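Local coordinates for protein DNA double-strand break repair nuclease NurA (Sulfolobus solfataricus, PDB 2YGK) that digests linear double-stranded DNA ends as a manganese-dependent nuclease, probably working with the HerA helicase in end resection during double-strand break repair, at residues R252-Y260 and R271-D279. Numbering follows the deposited sequence.
Sequences RKMEYTTFY and RVDIVGRVD
Asp273 OD1 is gripped by Thr258 OG1, which donates to it at 2.7 Å from above the carboxylate plane, and by Arg271 NE from its own strand. The second bond, 3.1 Å from Arg271 NE to Asp273 OD1, is the hydrogen bond of a salt bridge, nearly straight (N-H...O 177°) and made through the syn lone pair of Asp273 OD1, which lies in the guanidinium plane at its edge. Arg271 reaches this far because its chain is extended, CG opposite the backbone N (chi1 -173°). Its CB and CG run obliquely past Tyr260 CE1, while Thr258 CG2 sits over one guanidinium face; a weak bond from Arg271 NH2 returns to Thr258 OG1, and NH1 bonds to Ser204. A water bridges Asp273 OD2, which also accepts from Leu136 N, to Tyr256 OH. With these bonds the buried carboxylate is well satisfied and probably kept ionised.

The face carrying Phe259 and Val272 is largely apolar: Val272 CB lies over the Phe259 ring in a CH-pi contact, 3.9 Å from its centroid. Its polar exception, Thr257 OG1, donates in the carbonyl plane to Gly276 O at 2.9 Å, linking the strand to the loop backbone. Paired backbone bonds join Thr257 with Ile274 and Phe259 with Val272. The whole is an antiparallel beta hairpin, inserted between strands 228-236 and 197-201 in the central mixed sheet of the RNase H-like NurA domain.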
ATOM      1  N   ARG A 252       6.564  28.111   6.569  1.00108.35           N
ATOM      2  CA  ARG A 252       7.652  27.921   5.611  1.00110.32           C
ATOM      3  C   ARG A 252       9.033  28.217   6.219  1.00109.96           C
ATOM      4  O   ARG A 252       9.987  27.502   5.917  1.00109.48           O
ATOM      5  CB  ARG A 252       7.419  28.725   4.325  1.00114.53           C
ATOM      6  CG  ARG A 252       6.297  28.190   3.424  1.00118.82           C
ATOM      7  CD  ARG A 252       6.038  29.118   2.206  1.00128.92           C
ATOM      8  NE  ARG A 252       5.076  28.538   1.252  1.00134.05           N
ATOM      9  CZ  ARG A 252       5.302  28.282  -0.040  1.00140.64           C
ATOM     10  NH1 ARG A 252       6.473  28.565  -0.610  1.00144.54           N
ATOM     11  NH2 ARG A 252       4.332  27.745  -0.780  1.00142.15           N
ATOM     12  N   LYS A 253       9.155  29.233   7.082  1.00110.18           N
ATOM     13  CA  LYS A 253      10.406  29.415   7.872  1.00109.74           C
ATOM     14  C   LYS A 253      10.278  28.802   9.259  1.00104.93           C
ATOM     15  O   LYS A 253      10.741  29.402  10.247  1.00105.69           O
ATOM     16  CB  LYS A 253      10.888  30.888   8.010  1.00113.87           C
ATOM     17  CG  LYS A 253       9.792  31.899   8.132  1.00118.44           C
ATOM     18  CD  LYS A 253      10.221  33.377   8.278  1.00126.13           C
ATOM     19  CE  LYS A 253       9.217  34.402   7.667  1.00130.89           C
ATOM     20  NZ  LYS A 253       9.862  35.653   7.280  1.00136.36           N
HETATM   21  N   MSE A 254       9.659  27.623   9.357  1.00 99.25           N
HETATM   22  CA  MSE A 254       9.753  26.894  10.600  1.00 94.67           C
HETATM   23  C   MSE A 254      11.008  26.071  10.500  1.00 91.12           C
HETATM   24  O   MSE A 254      11.208  25.338   9.534  1.00 90.79           O
HETATM   25  CB  MSE A 254       8.517  26.044  10.927  1.00 92.65           C
HETATM   26  CG  MSE A 254       7.406  26.840  11.651  1.00 94.93           C
HETATM   27 SE   MSE A 254       8.001  28.295  12.909  1.00101.08          SE
HETATM   28  CE  MSE A 254       6.271  29.118  13.237  1.00102.51           C
ATOM     29  N   GLU A 255      11.882  26.283  11.474  1.00 87.72           N
ATOM     30  CA  GLU A 255      13.025  25.436  11.691  1.00 83.87           C
ATOM     31  C   GLU A 255      12.696  24.596  12.913  1.00 77.99           C
ATOM     32  O   GLU A 255      12.237  25.117  13.937  1.00 77.75           O
ATOM     33  CB  GLU A 255      14.297  26.264  11.925  1.00 86.15           C
ATOM     34  CG  GLU A 255      14.952  26.761  10.632  1.00 89.64           C
ATOM     35  CD  GLU A 255      16.414  27.186  10.825  1.00 92.71           C
ATOM     36  OE1 GLU A 255      16.720  28.001  11.741  1.00 93.64           O
ATOM     37  OE2 GLU A 255      17.256  26.697  10.041  1.00 93.78           O
ATOM     38  N   TYR A 256      12.925  23.294  12.800  1.00 72.17           N
ATOM     39  CA  TYR A 256      12.689  22.405  13.911  1.00 66.85           C
ATOM     40  C   TYR A 256      13.916  21.594  14.245  1.00 63.79           C
ATOM     41  O   TYR A 256      14.892  21.583  13.501  1.00 64.57           O
ATOM     42  CB  TYR A 256      11.471  21.518  13.659  1.00 64.85           C
ATOM     43  CG  TYR A 256      11.580  20.524  12.541  1.00 63.22           C
ATOM     44  CD1 TYR A 256      11.468  20.918  11.219  1.00 65.66           C
ATOM     45  CD2 TYR A 256      11.725  19.178  12.812  1.00 61.36           C
ATOM     46  CE1 TYR A 256      11.543  19.984  10.174  1.00 66.13           C
ATOM     47  CE2 TYR A 256      11.801  18.241  11.807  1.00 62.33           C
ATOM     48  CZ  TYR A 256      11.711  18.640  10.483  1.00 64.95           C
ATOM     49  OH  TYR A 256      11.775  17.688   9.492  1.00 65.23           O
ATOM     50  N   THR A 257      13.862  20.942  15.400  1.00 59.26           N
ATOM     51  CA  THR A 257      14.953  20.119  15.865  1.00 56.37           C
ATOM     52  C   THR A 257      14.524  18.655  15.890  1.00 52.38           C
ATOM     53  O   THR A 257      13.420  18.337  16.329  1.00 49.91           O
ATOM     54  CB  THR A 257      15.395  20.530  17.261  1.00 56.15           C
ATOM     55  OG1 THR A 257      15.762  21.907  17.254  1.00 58.34           O
ATOM     56  CG2 THR A 257      16.593  19.728  17.692  1.00 56.30           C
ATOM     57  N   THR A 258      15.415  17.783  15.416  1.00 49.81           N
ATOM     58  CA  THR A 258      15.240  16.368  15.565  1.00 46.61           C
ATOM     59  C   THR A 258      16.331  15.837  16.489  1.00 45.50           C
ATOM     60  O   THR A 258      17.469  16.291  16.453  1.00 46.54           O
ATOM     61  CB  THR A 258      15.262  15.662  14.192  1.00 46.97           C
ATOM     62  OG1 THR A 258      14.228  16.214  13.348  1.00 46.41           O
ATOM     63  CG2 THR A 258      15.001  14.178  14.343  1.00 45.00           C
ATOM     64  N   PHE A 259      15.965  14.913  17.363  1.00 42.88           N
ATOM     65  CA  PHE A 259      16.947  14.026  17.978  1.00 41.61           C
ATOM     66  C   PHE A 259      16.355  12.635  18.061  1.00 40.08           C
ATOM     67  O   PHE A 259      15.143  12.472  17.947  1.00 39.99           O
ATOM     68  CB  PHE A 259      17.370  14.513  19.363  1.00 41.55           C
ATOM     69  CG  PHE A 259      16.256  14.593  20.360  1.00 39.16           C
ATOM     70  CD1 PHE A 259      15.468  15.718  20.451  1.00 41.15           C
ATOM     71  CD2 PHE A 259      16.021  13.568  21.235  1.00 38.52           C
ATOM     72  CE1 PHE A 259      14.404  15.798  21.393  1.00 40.04           C
ATOM     73  CE2 PHE A 259      14.972  13.649  22.185  1.00 38.15           C
ATOM     74  CZ  PHE A 259      14.168  14.756  22.245  1.00 37.33           C
ATOM     75  N   TYR A 260      17.224  11.650  18.267  1.00 38.93           N
ATOM     76  CA  TYR A 260      16.850  10.275  18.518  1.00 36.63           C
ATOM     77  C   TYR A 260      17.117   9.965  19.950  1.00 36.50           C
ATOM     78  O   TYR A 260      18.125  10.368  20.504  1.00 38.54           O
ATOM     79  CB  TYR A 260      17.681   9.382  17.670  1.00 36.19           C
ATOM     80  CG  TYR A 260      17.364   9.539  16.226  1.00 38.63           C
ATOM     81  CD1 TYR A 260      16.268   8.850  15.641  1.00 38.27           C
ATOM     82  CD2 TYR A 260      18.129  10.358  15.418  1.00 40.48           C
ATOM     83  CE1 TYR A 260      15.979   8.971  14.299  1.00 39.31           C
ATOM     84  CE2 TYR A 260      17.849  10.473  14.039  1.00 41.87           C
ATOM     85  CZ  TYR A 260      16.761   9.787  13.498  1.00 42.63           C
ATOM     86  OH  TYR A 260      16.480   9.898  12.146  1.00 46.52           O
ATOM     87  N   ARG A 271      12.427   8.617  17.207  1.00 34.97           N
ATOM     88  CA  ARG A 271      12.733   9.949  16.694  1.00 35.13           C
ATOM     89  C   ARG A 271      11.796  10.962  17.335  1.00 35.03           C
ATOM     90  O   ARG A 271      10.586  10.738  17.413  1.00 34.06           O
ATOM     91  CB  ARG A 271      12.501   9.991  15.195  1.00 35.91           C
ATOM     92  CG  ARG A 271      12.950  11.299  14.536  1.00 37.27           C
ATOM     93  CD  ARG A 271      12.487  11.389  13.078  1.00 38.82           C
ATOM     94  NE  ARG A 271      12.778  12.716  12.520  1.00 40.13           N
ATOM     95  CZ  ARG A 271      13.444  12.957  11.389  1.00 42.55           C
ATOM     96  NH1 ARG A 271      13.918  11.965  10.608  1.00 43.50           N
ATOM     97  NH2 ARG A 271      13.658  14.217  11.030  1.00 43.96           N
ATOM     98  N   VAL A 272      12.338  12.092  17.778  1.00 35.64           N
ATOM     99  CA  VAL A 272      11.493  13.169  18.288  1.00 35.28           C
ATOM    100  C   VAL A 272      11.755  14.418  17.477  1.00 36.90           C
ATOM    101  O   VAL A 272      12.904  14.817  17.344  1.00 38.34           O
ATOM    102  CB  VAL A 272      11.801  13.491  19.744  1.00 35.08           C
ATOM    103  CG1 VAL A 272      10.917  14.591  20.188  1.00 35.11           C
ATOM    104  CG2 VAL A 272      11.634  12.267  20.656  1.00 33.40           C
ATOM    105  N   ASP A 273      10.703  15.034  16.946  1.00 37.70           N
ATOM    106  CA  ASP A 273      10.790  16.358  16.338  1.00 39.28           C
ATOM    107  C   ASP A 273      10.081  17.338  17.236  1.00 41.25           C
ATOM    108  O   ASP A 273       8.976  17.093  17.669  1.00 41.11           O
ATOM    109  CB  ASP A 273      10.106  16.409  14.988  1.00 39.31           C
ATOM    110  CG  ASP A 273      10.678  15.418  13.991  1.00 38.21           C
ATOM    111  OD1 ASP A 273      11.868  15.135  14.163  1.00 34.26           O
ATOM    112  OD2 ASP A 273       9.912  14.923  13.073  1.00 34.38           O
ATOM    113  N   ILE A 274      10.705  18.471  17.491  1.00 44.49           N
ATOM    114  CA  ILE A 274      10.121  19.501  18.320  1.00 46.64           C
ATOM    115  C   ILE A 274      10.383  20.836  17.628  1.00 49.92           C
ATOM    116  O   ILE A 274      11.504  21.134  17.317  1.00 51.36           O
ATOM    117  CB  ILE A 274      10.697  19.417  19.787  1.00 46.30           C
ATOM    118  CG1 ILE A 274      10.331  20.631  20.622  1.00 47.32           C
ATOM    119  CG2 ILE A 274      12.172  19.299  19.802  1.00 47.21           C
ATOM    120  CD1 ILE A 274      10.776  20.457  22.069  1.00 49.02           C
ATOM    121  N   VAL A 275       9.346  21.609  17.340  1.00 53.09           N
ATOM    122  CA  VAL A 275       9.523  22.916  16.690  1.00 57.33           C
ATOM    123  C   VAL A 275      10.066  23.972  17.663  1.00 61.15           C
ATOM    124  O   VAL A 275       9.419  24.337  18.661  1.00 61.49           O
ATOM    125  CB  VAL A 275       8.210  23.479  16.127  1.00 57.93           C
ATOM    126  CG1 VAL A 275       8.403  24.925  15.733  1.00 59.89           C
ATOM    127  CG2 VAL A 275       7.705  22.635  14.957  1.00 56.75           C
ATOM    128  N   GLY A 276      11.234  24.491  17.323  1.00 64.96           N
ATOM    129  CA  GLY A 276      11.938  25.440  18.161  1.00 68.47           C
ATOM    130  C   GLY A 276      13.392  25.044  18.268  1.00 70.02           C
ATOM    131  O   GLY A 276      13.813  24.026  17.693  1.00 68.63           O
ATOM    132  N   ARG A 277      14.164  25.864  18.980  1.00 73.60           N
ATOM    133  CA  ARG A 277      15.515  25.466  19.385  1.00 75.34           C
ATOM    134  C   ARG A 277      15.455  24.803  20.746  1.00 72.63           C
ATOM    135  O   ARG A 277      14.671  25.175  21.624  1.00 72.42           O
ATOM    136  CB  ARG A 277      16.517  26.630  19.386  1.00 79.47           C
ATOM    137  CG  ARG A 277      17.584  26.530  18.277  1.00 86.51           C
ATOM    138  CD  ARG A 277      18.335  27.852  18.099  1.00 97.69           C
ATOM    139  NE  ARG A 277      18.561  28.161  16.684  1.00105.94           N
ATOM    140  CZ  ARG A 277      18.614  29.392  16.167  1.00115.20           C
ATOM    141  NH1 ARG A 277      18.449  30.473  16.929  1.00119.16           N
ATOM    142  NH2 ARG A 277      18.832  29.546  14.867  1.00118.90           N
ATOM    143  N   VAL A 278      16.321  23.818  20.891  1.00 70.41           N
ATOM    144  CA  VAL A 278      16.292  22.915  22.007  1.00 68.04           C
ATOM    145  C   VAL A 278      17.732  22.593  22.317  1.00 67.22           C
ATOM    146  O   VAL A 278      18.550  22.568  21.422  1.00 67.72           O
ATOM    147  CB  VAL A 278      15.496  21.672  21.600  1.00 65.92           C
ATOM    148  CG1 VAL A 278      16.019  20.438  22.265  1.00 64.62           C
ATOM    149  CG2 VAL A 278      14.021  21.896  21.883  1.00 65.69           C
ATOM    150  N   ASP A 279      18.058  22.374  23.578  1.00 66.13           N
ATOM    151  CA  ASP A 279      19.458  22.099  23.953  1.00 66.17           C
ATOM    152  C   ASP A 279      19.588  20.780  24.739  1.00 63.78           C
ATOM    153  O   ASP A 279      18.605  20.055  24.909  1.00 62.66           O
ATOM    154  CB  ASP A 279      20.021  23.281  24.721  1.00 67.75           C
ATOM    155  CG  ASP A 279      19.330  23.493  26.035  1.00 68.07           C
ATOM    156  OD1 ASP A 279      18.701  22.545  26.552  1.00 64.57           O
ATOM    157  OD2 ASP A 279      19.421  24.620  26.561  1.00 72.00           O
TER
HETATM  158  O   HOH W   1      10.045  15.347  10.556  1.00 39.85           O